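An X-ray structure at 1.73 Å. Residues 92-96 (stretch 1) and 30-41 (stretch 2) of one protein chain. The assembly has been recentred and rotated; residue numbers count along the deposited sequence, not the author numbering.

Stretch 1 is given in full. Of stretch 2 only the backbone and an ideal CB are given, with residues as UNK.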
# COMPACT_ATOMS: atom_id res chain seq x y z
N LYS A 92 -11.11 -6.11 4.81
CA LYS A 92 -11.83 -5.26 5.76
C LYS A 92 -10.99 -4.11 6.34
O LYS A 92 -11.41 -3.45 7.29
CB LYS A 92 -12.47 -6.11 6.86
CG LYS A 92 -13.54 -7.07 6.35
CD LYS A 92 -14.78 -6.31 5.88
CE LYS A 92 -15.76 -7.21 5.15
NZ LYS A 92 -17.07 -6.52 5.00
N TRP A 93 -9.82 -3.87 5.74
CA TRP A 93 -8.86 -2.88 6.24
C TRP A 93 -9.12 -1.45 5.75
O TRP A 93 -9.75 -1.25 4.70
CB TRP A 93 -7.44 -3.29 5.85
CG TRP A 93 -6.68 -4.03 6.91
CD1 TRP A 93 -7.20 -4.89 7.85
CD2 TRP A 93 -5.27 -4.02 7.11
NE1 TRP A 93 -6.18 -5.39 8.63
CE2 TRP A 93 -4.99 -4.88 8.19
CE3 TRP A 93 -4.20 -3.36 6.47
CZ2 TRP A 93 -3.69 -5.10 8.67
CZ3 TRP A 93 -2.91 -3.58 6.94
CH2 TRP A 93 -2.67 -4.44 8.03
N PRO A 94 -8.62 -0.45 6.50
CA PRO A 94 -8.65 0.92 6.00
C PRO A 94 -7.78 1.04 4.75
O PRO A 94 -6.81 0.28 4.59
CB PRO A 94 -8.03 1.75 7.13
CG PRO A 94 -7.97 0.86 8.31
CD PRO A 94 -7.97 -0.55 7.83
N ARG A 95 -8.15 1.98 3.89
CA ARG A 95 -7.45 2.29 2.64
C ARG A 95 -7.48 1.17 1.60
O ARG A 95 -6.71 1.19 0.64
CB ARG A 95 -6.00 2.74 2.89
CG ARG A 95 -5.85 3.98 3.77
CD ARG A 95 -6.56 5.19 3.16
NE ARG A 95 -6.38 6.41 3.95
CZ ARG A 95 -5.37 7.26 3.80
NH1 ARG A 95 -4.41 7.05 2.89
NH2 ARG A 95 -5.31 8.34 4.57
N ARG A 96 -8.40 0.22 1.78
CA ARG A 96 -8.55 -0.89 0.84
C ARG A 96 -9.35 -0.50 -0.40
O ARG A 96 -10.29 0.29 -0.35
CB ARG A 96 -9.25 -2.08 1.52
CG ARG A 96 -10.76 -1.92 1.61
CD ARG A 96 -11.42 -3.06 2.38
NE ARG A 96 -12.85 -2.80 2.58
CZ ARG A 96 -13.35 -2.03 3.54
NH1 ARG A 96 -12.55 -1.42 4.41
NH2 ARG A 96 -14.67 -1.86 3.63
N UNK A 30 -2.36 7.68 10.98
CA UNK A 30 -3.44 8.43 10.33
C UNK A 30 -4.15 7.57 9.30
O UNK A 30 -5.38 7.57 9.22
CB UNK A 30 -2.90 9.70 9.67
N UNK A 31 -3.37 6.82 8.52
CA UNK A 31 -3.92 6.02 7.42
C UNK A 31 -4.66 4.77 7.91
O UNK A 31 -5.76 4.48 7.44
CB UNK A 31 -2.80 5.61 6.47
N UNK A 32 -4.05 4.04 8.85
CA UNK A 32 -4.55 2.72 9.24
C UNK A 32 -5.14 2.63 10.65
O UNK A 32 -5.73 1.61 11.02
CB UNK A 32 -3.41 1.71 9.12
N UNK A 33 -4.95 3.69 11.42
CA UNK A 33 -5.29 3.66 12.83
C UNK A 33 -4.09 3.17 13.62
O UNK A 33 -3.25 2.44 13.10
CB UNK A 33 -6.51 2.77 13.08
N UNK A 34 -4.03 3.58 14.88
CA UNK A 34 -2.87 3.31 15.73
C UNK A 34 -2.62 1.80 15.92
O UNK A 34 -1.46 1.38 16.00
CB UNK A 34 -3.06 3.98 17.09
N UNK A 35 -3.68 1.00 15.96
CA UNK A 35 -3.54 -0.44 16.18
C UNK A 35 -2.78 -1.15 15.05
O UNK A 35 -1.80 -1.86 15.31
CB UNK A 35 -4.93 -1.07 16.34
N UNK A 36 -3.24 -0.97 13.81
CA UNK A 36 -2.57 -1.57 12.65
C UNK A 36 -1.16 -1.02 12.49
O UNK A 36 -0.20 -1.78 12.28
CB UNK A 36 -3.38 -1.32 11.37
N UNK A 37 -1.03 0.30 12.61
CA UNK A 37 0.26 0.99 12.51
C UNK A 37 1.29 0.45 13.50
O UNK A 37 2.45 0.25 13.13
CB UNK A 37 0.07 2.49 12.74
N UNK A 38 0.86 0.20 14.73
CA UNK A 38 1.75 -0.25 15.81
C UNK A 38 2.45 -1.56 15.48
O UNK A 38 3.62 -1.74 15.80
CB UNK A 38 0.96 -0.41 17.11
N UNK A 39 1.74 -2.47 14.82
CA UNK A 39 2.35 -3.74 14.44
C UNK A 39 3.34 -3.58 13.28
O UNK A 39 4.26 -4.38 13.14
CB UNK A 39 1.26 -4.75 14.06
N UNK A 40 3.16 -2.54 12.47
CA UNK A 40 4.06 -2.29 11.34
C UNK A 40 5.37 -1.64 11.77
O UNK A 40 6.41 -1.91 11.17
CB UNK A 40 3.37 -1.40 10.31
N UNK A 41 5.31 -0.78 12.77
CA UNK A 41 6.47 -0.01 13.21
C UNK A 41 6.26 0.59 14.60
O UNK A 41 5.23 1.19 14.89
CB UNK A 41 6.77 1.10 12.20

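Stretch 1 offers a type II turn from Trp93 to Arg96, steadied where Arg96 NH1 donates to Trp93 O at 2.8 Å. It presents an indole, a proline ring and an arginine whose guanidinium reaches along the helical end at 30-32.

Position 30 points sideways, with nothing of stretch 1 within 5.5 Å of its ideal CB. Polar side chains fit easily, and a long one could reach toward the arginine through solvent. It is Gln30: a water donates to Gln30 OE1 at 2.7 Å and accepts from Arg95 NH2 at 3.0 Å.

At 31 the ideal CB lies 4.1 Å from Arg95 CZ. Aliphatic, thioether or aromatic groups could pack on the flat guanidinium, and an acid could answer its charge. Met31 takes the first way, laying CG over one guanidinium face, 3.6 Å from Arg95 NH1, before its end leads away. Its backbone serves too: Met31 O receives a water bond of 2.8 Å, and the same water accepts from Arg95 NE at 2.9 Å.

Position 32 points sideways, its ideal CB 4.7 Å from Pro94 CG, and the turn leaves apolar surface within reach of a large side chain; leucine, methionine or an aromatic would do. Phe32, at chi1 m, comes nearer with its ring, placing CD1 4.2 Å from Trp93 CE3 and CE1 4.3 Å from Arg95 CB. The two aromatic planes meet obliquely, at 57°.

At 33, phi is 89° and psi 154°. A CB would jam against the preceding carbonyl O, so the backbone alone calls for glycine. Gly33 is the first residue past one helix and occupies the N-cap position of the next.

Positions 34 and 35 are out of reach, and helix-tolerant polar residues suit both: Glu34 and Glu35.

Position 36 points toward stretch 1, its ideal CB 4.6 Å from Trp93 CH2. The indole face asks for a compact apolar group, valine, leucine or isoleucine. Ile36 covers that face with both branches: CG2 sits 3.5 Å from Trp93 CH2, while CD1 makes a CH-pi contact over the five-membered ring and reaches 3.7 Å from Pro94 CD.

Positions 37, 38 and 39 lie beyond reach, and many helix-compatible residues would suit. They are Ala37, Arg38, whose NH1 forms a salt bridge with Glu34 OE1 at 2.7 Å, and Lys39.

Position 40 points toward stretch 1 from a distance, so a long apolar chain is needed to touch it. Met40 extends until CE stands 3.7 Å from Trp93 CZ3.

Position 41, leaving the helix, cannot reach the turn, which sets no preference, so many kinds would do; it is Leu41.

Stretch 2 30-41: QMFGEEIARKML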
# COMPACT_ATOMS: atom_id res chain seq x y z
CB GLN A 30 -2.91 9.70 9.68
CG GLN A 30 -4.03 10.58 9.12
CD GLN A 30 -3.50 11.77 8.36
OE1 GLN A 30 -2.84 11.62 7.34
NE2 GLN A 30 -3.80 12.97 8.85
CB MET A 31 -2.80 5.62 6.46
CG MET A 31 -2.17 6.80 5.73
SD MET A 31 -1.05 6.28 4.42
CE MET A 31 0.33 5.61 5.36
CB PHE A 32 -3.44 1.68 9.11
CG PHE A 32 -2.95 1.51 7.71
CD1 PHE A 32 -3.72 0.85 6.77
CD2 PHE A 32 -1.71 2.02 7.33
CE1 PHE A 32 -3.28 0.69 5.46
CE2 PHE A 32 -1.25 1.86 6.03
CZ PHE A 32 -2.04 1.20 5.09
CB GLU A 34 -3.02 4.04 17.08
CG GLU A 34 -1.75 4.10 17.93
CD GLU A 34 -1.55 2.84 18.76
OE1 GLU A 34 -2.56 2.19 19.11
OE2 GLU A 34 -0.39 2.49 19.06
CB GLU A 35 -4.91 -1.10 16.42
CG GLU A 35 -4.84 -2.60 16.67
CD GLU A 35 -6.03 -3.14 17.44
OE1 GLU A 35 -6.27 -2.67 18.57
OE2 GLU A 35 -6.71 -4.05 16.91
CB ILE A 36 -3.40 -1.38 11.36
CG1 ILE A 36 -4.63 -2.29 11.38
CG2 ILE A 36 -2.55 -1.67 10.12
CD1 ILE A 36 -5.69 -1.97 10.32
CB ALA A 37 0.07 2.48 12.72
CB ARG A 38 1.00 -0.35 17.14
CG ARG A 38 1.91 -0.57 18.35
CD ARG A 38 1.14 -0.66 19.67
NE ARG A 38 0.08 -1.67 19.64
CZ ARG A 38 -1.22 -1.40 19.77
NH1 ARG A 38 -1.64 -0.16 19.96
NH2 ARG A 38 -2.11 -2.39 19.72
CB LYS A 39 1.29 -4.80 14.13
CG LYS A 39 0.69 -5.43 15.39
CD LYS A 39 0.03 -6.79 15.14
CE LYS A 39 0.99 -7.83 14.54
NZ LYS A 39 2.31 -7.92 15.23
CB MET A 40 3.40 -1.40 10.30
CG MET A 40 2.26 -2.04 9.55
SD MET A 40 1.47 -0.77 8.55
CE MET A 40 0.26 -1.74 7.65
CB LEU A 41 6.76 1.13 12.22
CG LEU A 41 7.88 2.13 12.53
CD1 LEU A 41 9.24 1.46 12.58
CD2 LEU A 41 7.90 3.27 11.51
O HOH W 1 -3.05 10.18 5.09
O HOH W 2 -7.73 6.15 6.47
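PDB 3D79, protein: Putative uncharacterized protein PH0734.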